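Local atomic coordinates of putative cell adhesion protein (Bacteroides fragilis, PDB entry 4H40), a protein that probably serves as a fimbrial (pilus-forming) cell-adhesion subunit of the fimbrillin-like family, built almost entirely from beta strands and connecting loops. Residues D53-R58 against Y76-A81; D64-L69 against T114-I119; E192-L197 against V303-G308; Q210-N215 against G256-D261. All blocks are in the same frame, centred on the assembly; numbering follows the deposited sequence.

Contact 1: D53-R58 against Y76-A81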
# COMPACT_ATOMS: atom_id res chain seq x y z
N ASP B 53 19.97 3.86 28.10
CA ASP B 53 20.23 4.45 29.41
C ASP B 53 18.90 4.75 30.12
O ASP B 53 18.01 5.35 29.50
CB ASP B 53 21.08 5.72 29.22
CG ASP B 53 21.68 6.28 30.49
OD1 ASP B 53 20.96 6.98 31.22
OD2 ASP B 53 22.89 6.07 30.71
N GLY B 54 18.78 4.30 31.37
CA GLY B 54 17.59 4.52 32.19
C GLY B 54 16.55 3.42 32.12
O GLY B 54 15.59 3.41 32.90
N SER B 55 16.72 2.48 31.18
CA SER B 55 15.83 1.32 31.03
C SER B 55 16.12 0.32 32.14
O SER B 55 17.16 0.40 32.79
CB SER B 55 15.98 0.68 29.66
OG SER B 55 17.21 -0.01 29.51
N THR B 56 15.17 -0.58 32.39
CA THR B 56 15.34 -1.59 33.44
C THR B 56 15.30 -2.96 32.83
O THR B 56 14.66 -3.16 31.79
CB THR B 56 14.28 -1.46 34.56
OG1 THR B 56 12.97 -1.65 34.02
CG2 THR B 56 14.37 -0.15 35.32
N ILE B 57 16.01 -3.92 33.46
CA ILE B 57 15.99 -5.31 33.05
C ILE B 57 15.63 -6.14 34.27
O ILE B 57 16.04 -5.80 35.37
CB ILE B 57 17.29 -5.83 32.34
CG1 ILE B 57 18.48 -5.96 33.28
CG2 ILE B 57 17.67 -5.04 31.10
CD1 ILE B 57 18.87 -7.37 33.47
N ARG B 58 14.85 -7.21 34.08
CA ARG B 58 14.53 -8.19 35.11
C ARG B 58 15.27 -9.49 34.83
O ARG B 58 15.16 -10.05 33.74
CB ARG B 58 13.02 -8.48 35.23
CG ARG B 58 12.73 -9.71 36.12
CD ARG B 58 11.27 -9.91 36.47
NE ARG B 58 10.69 -8.72 37.07
CZ ARG B 58 10.69 -8.43 38.37
NH1 ARG B 58 11.22 -9.27 39.24
NH2 ARG B 58 10.14 -7.30 38.80
N TYR B 76 17.33 -4.52 37.52
CA TYR B 76 18.52 -3.67 37.37
C TYR B 76 18.24 -2.40 36.59
O TYR B 76 17.37 -2.41 35.73
CB TYR B 76 19.65 -4.44 36.68
CG TYR B 76 20.20 -5.57 37.52
CD1 TYR B 76 19.63 -6.84 37.48
CD2 TYR B 76 21.31 -5.38 38.34
CE1 TYR B 76 20.13 -7.89 38.25
CE2 TYR B 76 21.82 -6.42 39.12
CZ TYR B 76 21.22 -7.68 39.07
OH TYR B 76 21.73 -8.73 39.79
N LEU B 77 18.98 -1.31 36.90
CA LEU B 77 18.87 -0.05 36.18
C LEU B 77 20.08 0.08 35.25
O LEU B 77 21.21 -0.21 35.66
CB LEU B 77 18.74 1.16 37.13
CG LEU B 77 18.60 2.54 36.47
CD1 LEU B 77 17.23 2.72 35.84
CD2 LEU B 77 18.85 3.63 37.45
N VAL B 78 19.83 0.46 34.00
CA VAL B 78 20.88 0.59 32.99
C VAL B 78 21.41 2.03 33.00
O VAL B 78 20.62 2.98 32.99
CB VAL B 78 20.37 0.18 31.57
CG1 VAL B 78 21.45 0.36 30.49
CG2 VAL B 78 19.82 -1.24 31.55
N ARG B 79 22.73 2.16 33.01
CA ARG B 79 23.45 3.43 32.89
C ARG B 79 24.66 3.18 32.00
O ARG B 79 25.55 2.39 32.35
CB ARG B 79 23.86 4.05 34.25
CG ARG B 79 22.72 4.59 35.13
CD ARG B 79 21.90 5.72 34.53
NE ARG B 79 20.68 5.92 35.31
CZ ARG B 79 19.62 6.63 34.90
NH1 ARG B 79 19.62 7.21 33.71
NH2 ARG B 79 18.56 6.74 35.69
N ASN B 80 24.66 3.83 30.83
CA ASN B 80 25.73 3.74 29.84
C ASN B 80 26.93 4.58 30.31
O ASN B 80 27.36 5.53 29.65
CB ASN B 80 25.22 4.16 28.45
CG ASN B 80 24.31 3.15 27.80
OD1 ASN B 80 24.06 2.04 28.30
ND2 ASN B 80 23.78 3.51 26.65
N ALA B 81 27.46 4.18 31.49
CA ALA B 81 28.54 4.85 32.19
C ALA B 81 29.87 4.07 32.12
O ALA B 81 30.86 4.57 32.64
CB ALA B 81 28.14 5.07 33.63
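The side chain of Asp53 lies across that of Arg79 at about a right angle, and its carboxylate is shared between two donors. Arg79 NH1 comes to Asp53 OD1 at 2.8 Å in a salt bridge, from the syn side and close to the guanidinium plane, the two planar groups turned 55° apart. The backbone N of Asn80 donates to Asp53 OD2 at 2.9 Å from the anti side, and both donors stand about 31° out of the carboxylate plane. A chi1 of -168° sets Asp53 CG anti to the backbone N, on the side of segment 76-81. Gly54 CA rests over one face of the guanidinium, offset toward its rim. The segments run into the antiparallel hairpin of strands 56-62 and 74-79. Gly54 N donates to Val78 O, Val78 N to Ser55 O, and Ile57 and Tyr76 form a hydrogen-bonded pair with both bonds made; Thr56 faces Leu77 in the adjoining non-hydrogen-bonded pair. Ser55 OG, held by Glu52 O, touches Val78 CG2 at 3.5 Å. On the face carrying Ile57 and Tyr76, Ile57 CG1 meets Tyr76 CB at 3.9 Å and its CD1 approaches the ring obliquely. Thr56 and Leu77 project from the other face, where Val100 contacts both.

Contact 2: D64-L69 against T114-I119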
# COMPACT_ATOMS: atom_id res chain seq x y z
N ASP B 64 17.91 -26.13 37.72
CA ASP B 64 18.38 -27.01 36.63
C ASP B 64 17.22 -27.77 35.94
O ASP B 64 17.37 -28.20 34.79
CB ASP B 64 19.46 -28.00 37.13
CG ASP B 64 19.17 -28.69 38.45
OD1 ASP B 64 18.15 -29.42 38.53
OD2 ASP B 64 19.98 -28.54 39.39
N ALA B 65 16.06 -27.90 36.62
CA ALA B 65 14.87 -28.57 36.10
C ALA B 65 13.86 -27.55 35.48
O ALA B 65 12.73 -27.93 35.16
CB ALA B 65 14.20 -29.37 37.20
N LYS B 66 14.30 -26.29 35.28
CA LYS B 66 13.56 -25.16 34.67
C LYS B 66 12.33 -24.71 35.51
O LYS B 66 11.34 -24.23 34.95
CB LYS B 66 13.14 -25.46 33.21
CG LYS B 66 14.30 -25.52 32.22
CD LYS B 66 13.79 -25.79 30.82
CE LYS B 66 14.88 -25.99 29.80
NZ LYS B 66 14.34 -25.96 28.41
N ASN B 67 12.44 -24.80 36.86
CA ASN B 67 11.40 -24.36 37.80
C ASN B 67 11.75 -22.98 38.35
O ASN B 67 12.91 -22.74 38.71
CB ASN B 67 11.19 -25.34 38.95
CG ASN B 67 10.89 -26.76 38.52
OD1 ASN B 67 9.92 -27.04 37.80
ND2 ASN B 67 11.73 -27.69 38.97
N LEU B 68 10.75 -22.08 38.41
CA LEU B 68 10.91 -20.69 38.85
C LEU B 68 11.45 -20.56 40.28
O LEU B 68 10.96 -21.22 41.21
CB LEU B 68 9.57 -19.95 38.72
CG LEU B 68 9.58 -18.43 38.90
CD1 LEU B 68 10.51 -17.75 37.92
CD2 LEU B 68 8.17 -17.87 38.75
N LEU B 69 12.45 -19.67 40.45
CA LEU B 69 13.05 -19.37 41.74
C LEU B 69 12.81 -17.90 42.06
O LEU B 69 13.69 -17.06 41.87
CB LEU B 69 14.56 -19.74 41.79
CG LEU B 69 14.97 -21.21 41.57
CD1 LEU B 69 16.46 -21.37 41.68
CD2 LEU B 69 14.26 -22.15 42.52
N THR B 114 23.65 -25.02 39.06
CA THR B 114 23.34 -24.70 37.67
C THR B 114 21.93 -24.17 37.63
O THR B 114 21.01 -24.79 38.16
CB THR B 114 23.58 -25.89 36.73
OG1 THR B 114 24.90 -26.41 36.96
CG2 THR B 114 23.42 -25.52 35.26
N TYR B 115 21.79 -23.00 37.01
CA TYR B 115 20.55 -22.25 36.87
C TYR B 115 20.30 -21.78 35.43
O TYR B 115 21.24 -21.46 34.71
CB TYR B 115 20.59 -20.99 37.77
CG TYR B 115 20.87 -21.27 39.23
CD1 TYR B 115 19.83 -21.53 40.12
CD2 TYR B 115 22.17 -21.24 39.73
CE1 TYR B 115 20.08 -21.78 41.47
CE2 TYR B 115 22.43 -21.50 41.07
CZ TYR B 115 21.39 -21.77 41.94
OH TYR B 115 21.65 -22.01 43.27
N TYR B 116 19.02 -21.71 35.04
CA TYR B 116 18.60 -21.15 33.76
C TYR B 116 18.18 -19.73 34.03
O TYR B 116 17.68 -19.46 35.11
CB TYR B 116 17.43 -21.95 33.16
CG TYR B 116 17.84 -23.26 32.55
CD1 TYR B 116 18.38 -23.31 31.26
CD2 TYR B 116 17.65 -24.46 33.22
CE1 TYR B 116 18.74 -24.53 30.68
CE2 TYR B 116 18.00 -25.68 32.65
CZ TYR B 116 18.55 -25.71 31.37
OH TYR B 116 18.90 -26.90 30.79
N PHE B 117 18.39 -18.82 33.08
CA PHE B 117 17.96 -17.46 33.33
C PHE B 117 17.41 -16.82 32.07
O PHE B 117 17.87 -17.08 30.95
CB PHE B 117 19.06 -16.58 34.00
CG PHE B 117 20.32 -16.34 33.20
CD1 PHE B 117 21.37 -17.24 33.25
CD2 PHE B 117 20.46 -15.20 32.41
CE1 PHE B 117 22.53 -17.04 32.48
CE2 PHE B 117 21.62 -15.00 31.64
CZ PHE B 117 22.65 -15.91 31.69
N ARG B 118 16.36 -16.02 32.26
CA ARG B 118 15.68 -15.26 31.22
C ARG B 118 15.71 -13.78 31.59
O ARG B 118 15.88 -13.44 32.77
CB ARG B 118 14.24 -15.74 31.00
CG ARG B 118 14.14 -17.21 30.64
CD ARG B 118 12.87 -17.51 29.88
NE ARG B 118 13.16 -18.49 28.85
CZ ARG B 118 12.82 -18.37 27.57
NH1 ARG B 118 12.12 -17.33 27.16
NH2 ARG B 118 13.16 -19.31 26.71
N ILE B 119 15.59 -12.91 30.58
CA ILE B 119 15.61 -11.46 30.75
C ILE B 119 14.37 -10.87 30.15
O ILE B 119 13.88 -11.36 29.12
CB ILE B 119 16.88 -10.77 30.13
CG1 ILE B 119 18.18 -11.61 30.19
CG2 ILE B 119 17.06 -9.32 30.62
CD1 ILE B 119 18.74 -11.85 31.52
O HOH W 1 20.22 -26.07 40.19
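Asp64 lies beside Thr114 and Tyr116, with 5.2 Å between its CA and that of Tyr115, but the backbones then separate, with 6.5 Å between the CA atoms of Lys66 and Tyr116. The chain at 64-69 turns beside the strand without pairing with it. Asp64 N stands near Thr114 O at too poor an angle to bond; instead a water donates to Thr114 O and to Asp64 OD2, joining loop to strand, and accepts at most a weak bond from Asp64 N. The main side-chain contact surrounds the Tyr116 ring. Asp64 O lies at its edge, near the ring plane, 3.4 Å from Tyr116 CE2. Over one face comes Lys66, whose CG makes a CH-pi contact 4.0 Å from the ring centroid. Its chain stays extended beyond CG and crosses the ring, bringing CE over the rim near CZ; NZ, 5.4 Å from the centroid, offers at most a weak cation-pi attraction. Tyr115 CB points away from the loop, yet Leu69 CD1 meets the ring edge at Tyr115 CE1, 3.6 Å away, the two side chains crossing at about a right angle. Strand 113-121 lies between its antiparallel neighbours: Tyr116 is backbone-bonded to Tyr62 on strand 56-62, Tyr115 to Val155 on strand 153-157. The loop belongs to the connection from strand 56-62 to strand 74-79, and Leu69 bonds back to Val61.

Contact 3: E192-L197 against V303-G308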
# COMPACT_ATOMS: atom_id res chain seq x y z
N GLU B 192 2.95 21.12 0.90
CA GLU B 192 2.56 22.36 0.25
C GLU B 192 1.43 23.05 1.03
O GLU B 192 0.36 22.46 1.23
CB GLU B 192 2.16 22.08 -1.21
CG GLU B 192 2.00 23.33 -2.07
CD GLU B 192 3.13 23.67 -3.02
OE1 GLU B 192 4.23 23.08 -2.88
OE2 GLU B 192 2.91 24.53 -3.90
N GLY B 193 1.73 24.27 1.49
CA GLY B 193 0.80 25.14 2.20
C GLY B 193 0.66 24.87 3.68
O GLY B 193 -0.16 25.52 4.34
N VAL B 194 1.43 23.91 4.22
CA VAL B 194 1.36 23.56 5.65
C VAL B 194 2.47 24.30 6.37
O VAL B 194 3.65 24.10 6.08
CB VAL B 194 1.40 22.03 5.90
CG1 VAL B 194 1.34 21.73 7.40
CG2 VAL B 194 0.25 21.34 5.17
N HIS B 195 2.07 25.21 7.24
CA HIS B 195 2.96 26.07 8.00
C HIS B 195 3.15 25.51 9.39
O HIS B 195 4.26 25.54 9.91
CB HIS B 195 2.39 27.49 8.06
CG HIS B 195 2.16 28.09 6.72
ND1 HIS B 195 3.20 28.25 5.82
CD2 HIS B 195 1.02 28.54 6.15
CE1 HIS B 195 2.65 28.79 4.74
NE2 HIS B 195 1.34 28.98 4.89
N THR B 196 2.08 25.02 10.00
CA THR B 196 2.10 24.44 11.34
C THR B 196 1.39 23.10 11.30
O THR B 196 0.32 22.98 10.70
CB THR B 196 1.49 25.37 12.41
OG1 THR B 196 0.09 25.48 12.19
CG2 THR B 196 2.14 26.73 12.46
N LEU B 197 1.99 22.11 11.95
CA LEU B 197 1.51 20.75 12.01
C LEU B 197 1.82 20.23 13.40
O LEU B 197 2.98 20.06 13.77
CB LEU B 197 2.21 19.94 10.90
CG LEU B 197 2.17 18.41 10.91
CD1 LEU B 197 0.78 17.89 10.61
CD2 LEU B 197 3.21 17.85 9.93
N VAL B 303 0.98 15.89 4.57
CA VAL B 303 -0.22 16.73 4.61
C VAL B 303 -0.03 17.85 3.58
O VAL B 303 0.94 18.60 3.65
CB VAL B 303 -0.53 17.27 6.03
CG1 VAL B 303 -1.85 18.05 6.04
CG2 VAL B 303 -0.60 16.14 7.03
N LYS B 304 -0.93 17.92 2.58
CA LYS B 304 -0.89 18.89 1.49
C LYS B 304 -2.14 19.73 1.43
O LYS B 304 -3.19 19.25 1.84
CB LYS B 304 -0.77 18.14 0.14
CG LYS B 304 0.63 17.72 -0.26
CD LYS B 304 0.64 16.83 -1.49
CE LYS B 304 1.98 16.16 -1.68
NZ LYS B 304 1.94 15.06 -2.68
N ILE B 305 -2.05 20.94 0.85
CA ILE B 305 -3.20 21.80 0.51
C ILE B 305 -3.31 21.78 -1.02
O ILE B 305 -2.38 22.27 -1.69
CB ILE B 305 -3.15 23.25 1.07
CG1 ILE B 305 -2.68 23.35 2.55
CG2 ILE B 305 -4.46 24.01 0.80
CD1 ILE B 305 -3.58 22.81 3.63
N SER B 306 -4.39 21.18 -1.58
CA SER B 306 -4.60 21.10 -3.03
C SER B 306 -5.17 22.40 -3.60
O SER B 306 -4.65 22.92 -4.61
CB SER B 306 -5.50 19.92 -3.39
OG SER B 306 -4.71 18.74 -3.46
N ASN B 307 -6.20 22.94 -2.95
CA ASN B 307 -6.81 24.22 -3.30
C ASN B 307 -7.01 24.97 -1.99
O ASN B 307 -6.19 25.83 -1.63
CB ASN B 307 -8.12 24.05 -4.11
CG ASN B 307 -8.86 22.75 -3.93
OD1 ASN B 307 -9.76 22.64 -3.09
ND2 ASN B 307 -8.48 21.74 -4.71
N GLY B 308 -8.04 24.57 -1.26
CA GLY B 308 -8.38 25.05 0.07
C GLY B 308 -8.49 23.83 0.95
O GLY B 308 -8.36 23.89 2.18
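Ile305 leans on the turn at Glu192 and Gly193 with its backbone and its side chain together. Its N donates to Glu192 O at 2.9 Å, almost in line with the carbonyl, and the side chain then follows the same group outward. CB lies 3.6 Å from Glu192 O; CG1, set anti to the carbonyl carbon (chi1 -44°), comes to 3.4 Å from that oxygen and also meets Gly193 O; at the tip, CD1 reaches Val194 CG2 at a looser 4.4 Å. Gly193, with a positive phi of 83°, swings the chain around here, and its carbonyl oxygen accepts a bond from Asn276 ND2. Val194 CG2 also sits against Val303, 4.0 Å from Val303 CG1. The other branch of Val303, CG2, touches Leu197 CD1 at 4.2 Å, deeper in the molecule, where Leu273 adjoins both residues. In segment 303-308, Asn307 packs on Arg34 of the second subunit. Strand 296-305 runs parallel to strand 177-190; Val303 is backbone-bonded to Arg189 on that strand and to Gly191 just beyond its end, and Ile305 makes its bond a little farther on. Residues 192-197 then carry the chain over to strand 197-207, in another sheet, with the apolar residues turned inward: a connection between two sheets, consistent with the end of a beta sandwich as in the transthyretin-like clan.

Contact 4: Q210-N215 against G256-D261; sequences QQPLDN and GVLPTD
Gln210, in the loop that follows strand 197-207, packs against the short break at Leu258 and Pro259 that separates strand 251-257 from strand 260-262. The contact is small but largely buried, and it is made chiefly by hydrocarbon. Gln210 CB touches Thr260 CB at 3.7 Å, the two side chains sliding past each other in opposite directions, and it lies 4.2 Å from Leu258 CB. Beyond CB the glutamine chain bends at chi2 (86°), taking CD to within 4.1 Å of Pro259 O. Leu258 reaches the other way along the loop: its CD1 meets Pro212 CA at 3.8 Å and the ring at Pro212 CG at 4.1 Å, and the two side chains cross at about a right angle. Between the backbones sits a water that accepts from Gln210 N at 2.9 Å and donates to Leu258 O at 2.7 Å. Thr260 OG1 is bonded to Lys230 O, on the strand beside 260-262. Asn136 adds a second link, its ND2 bonding to Gln210 O and its OD1 taking the N of Leu258. The N and O of both Gln210 and Leu258 are thus satisfied without direct strand pairing between the segments: a water and the Asn136 carboxamide bridge the two backbones, with aliphatic contacts beside them.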
# COMPACT_ATOMS: atom_id res chain seq x y z
N GLN B 210 -4.88 -6.93 17.63
CA GLN B 210 -5.03 -8.04 18.57
C GLN B 210 -5.51 -7.56 19.92
O GLN B 210 -4.97 -6.58 20.44
CB GLN B 210 -3.69 -8.76 18.76
CG GLN B 210 -3.73 -9.99 19.66
CD GLN B 210 -4.12 -11.21 18.88
OE1 GLN B 210 -3.35 -11.73 18.06
NE2 GLN B 210 -5.34 -11.68 19.10
N GLN B 211 -6.52 -8.25 20.47
CA GLN B 211 -6.96 -8.00 21.84
C GLN B 211 -5.98 -8.79 22.73
O GLN B 211 -5.75 -9.97 22.42
CB GLN B 211 -8.43 -8.39 22.06
CG GLN B 211 -9.02 -7.83 23.36
CD GLN B 211 -9.34 -6.35 23.31
OE1 GLN B 211 -8.59 -5.51 23.82
NE2 GLN B 211 -10.46 -6.00 22.68
N PRO B 212 -5.32 -8.17 23.73
CA PRO B 212 -4.32 -8.91 24.55
C PRO B 212 -4.81 -10.24 25.18
O PRO B 212 -5.94 -10.34 25.70
CB PRO B 212 -3.95 -7.91 25.64
CG PRO B 212 -4.26 -6.56 25.04
CD PRO B 212 -5.44 -6.76 24.15
N LEU B 213 -3.92 -11.27 25.09
CA LEU B 213 -4.16 -12.65 25.56
C LEU B 213 -4.66 -12.73 27.01
O LEU B 213 -4.16 -12.02 27.88
CB LEU B 213 -2.88 -13.49 25.42
N ASP B 214 -5.66 -13.60 27.25
CA ASP B 214 -6.29 -13.83 28.56
C ASP B 214 -5.33 -14.52 29.56
O ASP B 214 -4.43 -15.26 29.16
CB ASP B 214 -7.57 -14.67 28.37
CG ASP B 214 -8.44 -14.91 29.60
OD1 ASP B 214 -8.28 -14.16 30.60
OD2 ASP B 214 -9.30 -15.81 29.55
N ASN B 215 -5.54 -14.26 30.88
CA ASN B 215 -4.74 -14.84 31.98
C ASN B 215 -5.21 -16.29 32.30
O ASN B 215 -4.58 -16.95 33.13
CB ASN B 215 -4.81 -13.95 33.24
CG ASN B 215 -3.60 -14.01 34.17
OD1 ASN B 215 -2.51 -14.49 33.83
ND2 ASN B 215 -3.75 -13.45 35.37
N GLY B 256 4.12 0.28 20.04
CA GLY B 256 4.23 -1.16 19.98
C GLY B 256 2.84 -1.70 19.71
O GLY B 256 1.85 -1.11 20.15
N VAL B 257 2.77 -2.79 18.96
CA VAL B 257 1.52 -3.49 18.70
C VAL B 257 1.83 -4.98 18.83
O VAL B 257 2.92 -5.42 18.48
CB VAL B 257 0.77 -3.12 17.37
CG1 VAL B 257 0.32 -1.67 17.38
CG2 VAL B 257 1.61 -3.39 16.14
N LEU B 258 0.90 -5.73 19.38
CA LEU B 258 1.11 -7.15 19.56
C LEU B 258 1.08 -7.86 18.21
O LEU B 258 0.29 -7.42 17.37
CB LEU B 258 0.01 -7.74 20.46
CG LEU B 258 -0.07 -7.28 21.90
CD1 LEU B 258 -1.33 -7.85 22.54
CD2 LEU B 258 1.15 -7.71 22.69
N PRO B 259 1.85 -8.97 18.00
CA PRO B 259 1.75 -9.69 16.72
C PRO B 259 0.30 -10.04 16.42
O PRO B 259 -0.42 -10.55 17.30
CB PRO B 259 2.62 -10.93 16.95
CG PRO B 259 3.62 -10.48 17.96
CD PRO B 259 2.84 -9.62 18.89
N THR B 260 -0.18 -9.61 15.24
CA THR B 260 -1.55 -9.81 14.81
C THR B 260 -1.66 -10.07 13.33
O THR B 260 -0.98 -9.46 12.52
CB THR B 260 -2.48 -8.64 15.25
OG1 THR B 260 -3.84 -9.03 15.05
CG2 THR B 260 -2.20 -7.34 14.53
N ASP B 261 -2.56 -11.02 13.00
CA ASP B 261 -2.94 -11.44 11.65
C ASP B 261 -4.22 -10.70 11.24
O ASP B 261 -5.31 -11.01 11.73
CB ASP B 261 -3.15 -12.98 11.59
CG ASP B 261 -3.67 -13.51 10.27
OD1 ASP B 261 -3.44 -12.85 9.22
OD2 ASP B 261 -4.30 -14.60 10.27
O HOH W 2 -2.04 -6.15 17.56

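How the contacts relate
Contacts 1 and 2 interleave along the chain, in the order 53-58, 64-69, 76-81 and 114-119, and belong to one beta region in which strand 56-62 lies between strands 74-79 and 113-121. Their centres are 22 Å apart, and they touch where Ile57 CD1 meets Ile119 CG2 at 3.9 Å. Contacts 3 and 4 follow, with both segments of contact 4 falling between those of contact 3. Contact 3 marks a remote end, its centre about 57 Å from that of contact 2; the centre of contact 4 lies about 27 Å from those of contacts 1 and 2 and 36 Å from that of contact 3. The result is an elongated, all-beta subunit, in keeping with a fimbrial protein.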